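Local coordinates for protein putative GTP pyrophosphokinase (Streptococcus mutans, PDB 3L9D) that probably makes the alarmone precursor pppGpp by transferring pyrophosphate from ATP to GTP, at residues M35-V48 / K95-L108. Sequence-based numbering, arbitrary orientation.
Sequences MNWEEFLDPYIQAV and KENLTQDMQDIAGL
Tyr44 and Ala106 mark the closest backbone approach, CA to CA 5.5 Å, where helix 42-48 runs nearly parallel to strand 106-108, their axes 8.3 Å apart and inclined by 17°. The strand belongs to the mixed five-stranded sheet of the RelA/SpoT synthetase fold, and the N-terminal helices lie against that sheet and against the short helix 98-101, joined to the strand by the loop 102-105. Tyr44 spans the gap. Its CG is anti to the carbonyl carbon (chi1 -65°), which lays the ring across Ile105: methyl CG2 sits over one face, 3.6 Å from the centroid in a CH-pi contact, while CB of Ile105 lies close to CD1 and CE1 of the ring. The other branch of Ile105 goes elsewhere, its CD1 meeting the rim of Phe40 near the ring plane, 3.8 Å from CZ. Phe40 in turn crosses Leu98 at about a right angle; CD1 of Leu98 stands over the ring face, 29° off the normal, and CB presses on CZ at 3.5 Å. That same Leu98 methyl also touches Trp37 and meets the tip of Met35, whose CE reaches the CB of Lys95 at the exposed end. Here Trp37 and Leu98 both pack on helix 81-91 as well, so the N-terminal turn is tied to two helices. Further along, Val48 sets CG2 on the methyl of Ala106, and Leu41, Val48 and Ile105 share Val78 of the neighbouring strand 73-78. The polar end of Tyr44 is also held: its hydroxyl OH is hydrogen-bonded to Thr99 OG1 at 3.0 Å and to a water, near the plane of the phenol ring, that also lies within hydrogen-bonding distance of the carbonyl oxygens of Thr99 and Met102, 2.9 Å from each.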
loop_
_atom_site.group_PDB
_atom_site.type_symbol
_atom_site.label_atom_id
_atom_site.label_comp_id
_atom_site.label_asym_id
_atom_site.label_seq_id
_atom_site.Cartn_x
_atom_site.Cartn_y
_atom_site.Cartn_z
ATOM N N MET A 35 16.741 -23.208 -2.799
ATOM C CA MET A 35 15.493 -22.482 -2.569
ATOM C C MET A 35 14.335 -23.012 -3.424
ATOM O O MET A 35 14.410 -23.019 -4.653
ATOM C CB MET A 35 15.674 -20.972 -2.816
ATOM C CG MET A 35 15.430 -20.083 -1.589
ATOM S SD MET A 35 13.913 -20.489 -0.673
ATOM C CE MET A 35 13.913 -19.232 0.603
ATOM N N ASN A 36 13.273 -23.457 -2.751
ATOM C CA ASN A 36 12.019 -23.832 -3.400
ATOM C C ASN A 36 10.972 -22.743 -3.176
ATOM O O ASN A 36 10.311 -22.694 -2.139
ATOM C CB ASN A 36 11.510 -25.173 -2.856
ATOM C CG ASN A 36 10.095 -25.508 -3.333
ATOM O OD1 ASN A 36 9.641 -25.051 -4.398
ATOM N ND2 ASN A 36 9.390 -26.314 -2.541
ATOM N N TRP A 37 10.821 -21.870 -4.155
ATOM C CA TRP A 37 9.975 -20.699 -3.994
ATOM C C TRP A 37 8.476 -21.007 -3.878
ATOM O O TRP A 37 7.788 -20.478 -3.000
ATOM C CB TRP A 37 10.252 -19.718 -5.128
ATOM C CG TRP A 37 11.626 -19.132 -5.051
ATOM C CD1 TRP A 37 12.721 -19.510 -5.768
ATOM C CD2 TRP A 37 12.055 -18.065 -4.194
ATOM N NE1 TRP A 37 13.807 -18.734 -5.419
ATOM C CE2 TRP A 37 13.424 -17.842 -4.454
ATOM C CE3 TRP A 37 11.411 -17.270 -3.235
ATOM C CZ2 TRP A 37 14.164 -16.862 -3.787
ATOM C CZ3 TRP A 37 12.148 -16.285 -2.576
ATOM C CH2 TRP A 37 13.510 -16.093 -2.856
ATOM N N GLU A 38 7.968 -21.864 -4.757
ATOM C CA GLU A 38 6.549 -22.183 -4.738
ATOM C C GLU A 38 6.070 -22.566 -3.340
ATOM O O GLU A 38 4.932 -22.276 -2.975
ATOM C CB GLU A 38 6.223 -23.296 -5.729
ATOM C CG GLU A 38 4.736 -23.567 -5.853
ATOM C CD GLU A 38 4.413 -24.614 -6.908
ATOM O OE1 GLU A 38 5.229 -25.551 -7.081
ATOM O OE2 GLU A 38 3.342 -24.502 -7.552
ATOM N N GLU A 39 6.931 -23.212 -2.561
ATOM C CA GLU A 39 6.559 -23.611 -1.212
ATOM C C GLU A 39 6.684 -22.477 -0.204
ATOM O O GLU A 39 5.806 -22.282 0.638
ATOM C CB GLU A 39 7.404 -24.788 -0.731
ATOM C CG GLU A 39 7.321 -24.983 0.780
ATOM C CD GLU A 39 8.236 -26.078 1.292
ATOM O OE1 GLU A 39 8.643 -26.003 2.471
ATOM O OE2 GLU A 39 8.551 -27.011 0.518
ATOM N N PHE A 40 7.794 -21.751 -0.269
ATOM C CA PHE A 40 8.046 -20.675 0.680
ATOM C C PHE A 40 6.977 -19.603 0.525
ATOM O O PHE A 40 6.523 -19.017 1.500
ATOM C CB PHE A 40 9.444 -20.088 0.467
ATOM C CG PHE A 40 9.643 -18.737 1.097
ATOM C CD1 PHE A 40 10.071 -18.630 2.395
ATOM C CD2 PHE A 40 9.405 -17.577 0.374
ATOM C CE1 PHE A 40 10.248 -17.393 2.978
ATOM C CE2 PHE A 40 9.576 -16.340 0.938
ATOM C CZ PHE A 40 10.000 -16.242 2.250
ATOM N N LEU A 41 6.561 -19.381 -0.712
ATOM C CA LEU A 41 5.656 -18.296 -1.029
ATOM C C LEU A 41 4.203 -18.597 -0.679
ATOM O O LEU A 41 3.358 -17.696 -0.681
ATOM C CB LEU A 41 5.779 -17.935 -2.511
ATOM C CG LEU A 41 6.451 -16.595 -2.849
ATOM C CD1 LEU A 41 7.215 -16.013 -1.682
ATOM C CD2 LEU A 41 7.362 -16.716 -4.052
ATOM N N ASP A 42 3.903 -19.851 -0.364
ATOM C CA ASP A 42 2.508 -20.249 -0.245
ATOM C C ASP A 42 1.715 -19.488 0.803
ATOM O O ASP A 42 0.602 -19.050 0.538
ATOM C CB ASP A 42 2.359 -21.746 -0.003
ATOM C CG ASP A 42 0.897 -22.176 0.024
ATOM O OD1 ASP A 42 0.319 -22.237 1.137
ATOM O OD2 ASP A 42 0.328 -22.408 -1.073
ATOM N N PRO A 43 2.274 -19.334 2.005
ATOM C CA PRO A 43 1.535 -18.602 3.039
ATOM C C PRO A 43 1.364 -17.098 2.734
ATOM O O PRO A 43 0.530 -16.436 3.357
ATOM C CB PRO A 43 2.398 -18.795 4.286
ATOM C CG PRO A 43 3.374 -19.872 3.943
ATOM C CD PRO A 43 3.578 -19.813 2.482
ATOM N N TYR A 44 2.154 -16.563 1.807
ATOM C CA TYR A 44 2.029 -15.161 1.419
ATOM C C TYR A 44 0.938 -15.009 0.386
ATOM O O TYR A 44 0.228 -14.001 0.354
ATOM C CB TYR A 44 3.344 -14.610 0.860
ATOM C CG TYR A 44 4.472 -14.552 1.860
ATOM C CD1 TYR A 44 4.719 -13.402 2.596
ATOM C CD2 TYR A 44 5.282 -15.647 2.069
ATOM C CE1 TYR A 44 5.753 -13.352 3.517
ATOM C CE2 TYR A 44 6.303 -15.607 2.967
ATOM C CZ TYR A 44 6.534 -14.463 3.691
ATOM O OH TYR A 44 7.564 -14.445 4.587
ATOM N N ILE A 45 0.804 -16.015 -0.467
ATOM C CA ILE A 45 -0.279 -16.025 -1.428
ATOM C C ILE A 45 -1.621 -16.062 -0.707
ATOM O O ILE A 45 -2.550 -15.325 -1.060
ATOM C CB ILE A 45 -0.164 -17.202 -2.404
ATOM C CG1 ILE A 45 0.999 -16.960 -3.371
ATOM C CG2 ILE A 45 -1.486 -17.382 -3.167
ATOM C CD1 ILE A 45 1.632 -18.208 -3.902
ATOM N N GLN A 46 -1.715 -16.928 0.300
ATOM C CA GLN A 46 -2.904 -17.025 1.144
ATOM C C GLN A 46 -3.188 -15.702 1.847
ATOM O O GLN A 46 -4.322 -15.216 1.815
ATOM C CB GLN A 46 -2.712 -18.087 2.222
ATOM C CG GLN A 46 -2.509 -19.482 1.722
ATOM C CD GLN A 46 -2.524 -20.505 2.861
ATOM O OE1 GLN A 46 -1.518 -21.179 3.119
ATOM N NE2 GLN A 46 -3.666 -20.609 3.561
ATOM N N ALA A 47 -2.159 -15.147 2.502
ATOM C CA ALA A 47 -2.274 -13.891 3.245
ATOM C C ALA A 47 -2.817 -12.734 2.386
ATOM O O ALA A 47 -3.689 -11.994 2.827
ATOM C CB ALA A 47 -0.949 -13.528 3.867
ATOM N N VAL A 48 -2.328 -12.584 1.159
ATOM C CA VAL A 48 -2.831 -11.527 0.287
ATOM C C VAL A 48 -4.313 -11.705 0.030
ATOM O O VAL A 48 -5.063 -10.731 -0.038
ATOM C CB VAL A 48 -2.089 -11.481 -1.069
ATOM C CG1 VAL A 48 -2.726 -10.458 -1.991
ATOM C CG2 VAL A 48 -0.640 -11.131 -0.860
ATOM N N LYS A 95 18.392 -16.407 2.795
ATOM C CA LYS A 95 17.102 -17.077 2.618
ATOM C C LYS A 95 16.513 -17.612 3.932
ATOM O O LYS A 95 15.298 -17.552 4.146
ATOM C CB LYS A 95 17.171 -18.155 1.534
ATOM C CG LYS A 95 18.468 -18.941 1.503
ATOM C CD LYS A 95 18.460 -20.005 0.393
ATOM C CE LYS A 95 19.690 -20.929 0.478
ATOM N NZ LYS A 95 19.757 -21.726 1.753
ATOM N N GLU A 96 17.372 -18.098 4.823
ATOM C CA GLU A 96 16.927 -18.564 6.144
ATOM C C GLU A 96 16.289 -17.453 6.991
ATOM O O GLU A 96 15.575 -17.727 7.958
ATOM C CB GLU A 96 18.074 -19.237 6.915
ATOM C CG GLU A 96 19.485 -18.726 6.564
ATOM C CD GLU A 96 19.972 -19.196 5.185
ATOM O OE1 GLU A 96 19.654 -20.345 4.790
ATOM O OE2 GLU A 96 20.679 -18.420 4.499
ATOM N N ASN A 97 16.538 -16.198 6.625
ATOM C CA ASN A 97 15.944 -15.079 7.352
ATOM C C ASN A 97 14.887 -14.298 6.583
ATOM O O ASN A 97 14.544 -13.186 6.983
ATOM C CB ASN A 97 17.029 -14.121 7.815
ATOM C CG ASN A 97 18.052 -14.798 8.689
ATOM O OD1 ASN A 97 19.234 -14.476 8.628
ATOM N ND2 ASN A 97 17.606 -15.755 9.505
ATOM N N LEU A 98 14.374 -14.858 5.487
ATOM C CA LEU A 98 13.396 -14.138 4.681
ATOM C C LEU A 98 12.142 -13.797 5.484
ATOM O O LEU A 98 11.739 -12.640 5.585
ATOM C CB LEU A 98 12.993 -14.952 3.460
ATOM C CG LEU A 98 13.924 -14.895 2.263
ATOM C CD1 LEU A 98 13.254 -15.593 1.111
ATOM C CD2 LEU A 98 14.236 -13.449 1.911
ATOM N N THR A 99 11.516 -14.817 6.052
ATOM C CA THR A 99 10.246 -14.608 6.713
ATOM C C THR A 99 10.397 -13.625 7.864
ATOM O O THR A 99 9.578 -12.732 8.031
ATOM C CB THR A 99 9.636 -15.929 7.208
ATOM O OG1 THR A 99 9.001 -16.601 6.107
ATOM C CG2 THR A 99 8.602 -15.649 8.282
ATOM N N GLN A 100 11.453 -13.775 8.653
ATOM C CA GLN A 100 11.598 -12.931 9.827
ATOM C C GLN A 100 12.133 -11.534 9.487
ATOM O O GLN A 100 11.920 -10.596 10.240
ATOM C CB GLN A 100 12.446 -13.623 10.904
ATOM C CG GLN A 100 13.939 -13.423 10.777
ATOM C CD GLN A 100 14.697 -13.873 12.030
ATOM O OE1 GLN A 100 15.633 -13.204 12.490
ATOM N NE2 GLN A 100 14.288 -15.010 12.587
ATOM N N ASP A 101 12.796 -11.384 8.345
ATOM C CA ASP A 101 13.477 -10.122 8.051
ATOM C C ASP A 101 12.938 -9.302 6.872
ATOM O O ASP A 101 13.167 -8.094 6.815
ATOM C CB ASP A 101 14.990 -10.341 7.882
ATOM C CG ASP A 101 15.731 -10.494 9.218
ATOM O OD1 ASP A 101 15.125 -10.297 10.306
ATOM O OD2 ASP A 101 16.943 -10.807 9.165
ATOM N N MET A 102 12.257 -9.935 5.923
ATOM C CA MET A 102 11.694 -9.187 4.795
ATOM C C MET A 102 10.234 -8.758 5.061
ATOM O O MET A 102 9.392 -9.567 5.464
ATOM C CB MET A 102 11.841 -9.958 3.474
ATOM C CG MET A 102 11.367 -9.160 2.259
ATOM S SD MET A 102 12.179 -9.546 0.692
ATOM C CE MET A 102 13.897 -9.551 1.213
ATOM N N GLN A 103 9.950 -7.480 4.832
ATOM C CA GLN A 103 8.724 -6.863 5.322
ATOM C C GLN A 103 7.609 -6.773 4.299
ATOM O O GLN A 103 6.447 -6.659 4.664
ATOM C CB GLN A 103 9.016 -5.449 5.859
ATOM C CG GLN A 103 9.927 -5.412 7.079
ATOM C CD GLN A 103 10.178 -3.994 7.579
ATOM O OE1 GLN A 103 10.375 -3.071 6.789
ATOM N NE2 GLN A 103 10.190 -3.820 8.892
ATOM N N ASP A 104 7.965 -6.798 3.020
ATOM C CA ASP A 104 7.007 -6.504 1.966
ATOM C C ASP A 104 6.843 -7.626 0.941
ATOM O O ASP A 104 6.584 -7.373 -0.230
ATOM C CB ASP A 104 7.396 -5.204 1.255
ATOM C CG ASP A 104 8.820 -5.239 0.665
ATOM O OD1 ASP A 104 9.617 -6.139 1.000
ATOM O OD2 ASP A 104 9.142 -4.342 -0.148
ATOM N N ILE A 105 7.005 -8.867 1.365
ATOM C CA ILE A 105 6.777 -9.951 0.434
ATOM C C ILE A 105 5.302 -9.911 -0.014
ATOM O O ILE A 105 5.005 -9.687 -1.192
ATOM C CB ILE A 105 7.212 -11.301 1.014
ATOM C CG1 ILE A 105 8.731 -11.272 1.233
ATOM C CG2 ILE A 105 6.796 -12.457 0.096
ATOM C CD1 ILE A 105 9.326 -12.581 1.677
ATOM N N ALA A 106 4.376 -10.072 0.923
ATOM C CA ALA A 106 2.992 -9.759 0.610
ATOM C C ALA A 106 2.886 -8.246 0.570
ATOM O O ALA A 106 3.360 -7.567 1.485
ATOM C CB ALA A 106 2.062 -10.331 1.652
ATOM N N GLY A 107 2.274 -7.718 -0.485
ATOM C CA GLY A 107 2.088 -6.283 -0.593
ATOM C C GLY A 107 0.648 -5.907 -0.882
ATOM O O GLY A 107 0.041 -6.455 -1.799
ATOM N N LEU A 108 0.092 -4.978 -0.105
ATOM C CA LEU A 108 -1.291 -4.565 -0.302
ATOM C C LEU A 108 -1.430 -3.075 -0.514
ATOM O O LEU A 108 -0.637 -2.287 -0.011
ATOM C CB LEU A 108 -2.167 -5.007 0.864
ATOM C CG LEU A 108 -2.638 -6.458 0.777
ATOM C CD1 LEU A 108 -2.050 -7.283 1.878
ATOM C CD2 LEU A 108 -4.162 -6.511 0.796
HETATM O O HOH W 1 7.724 -11.918 5.958
#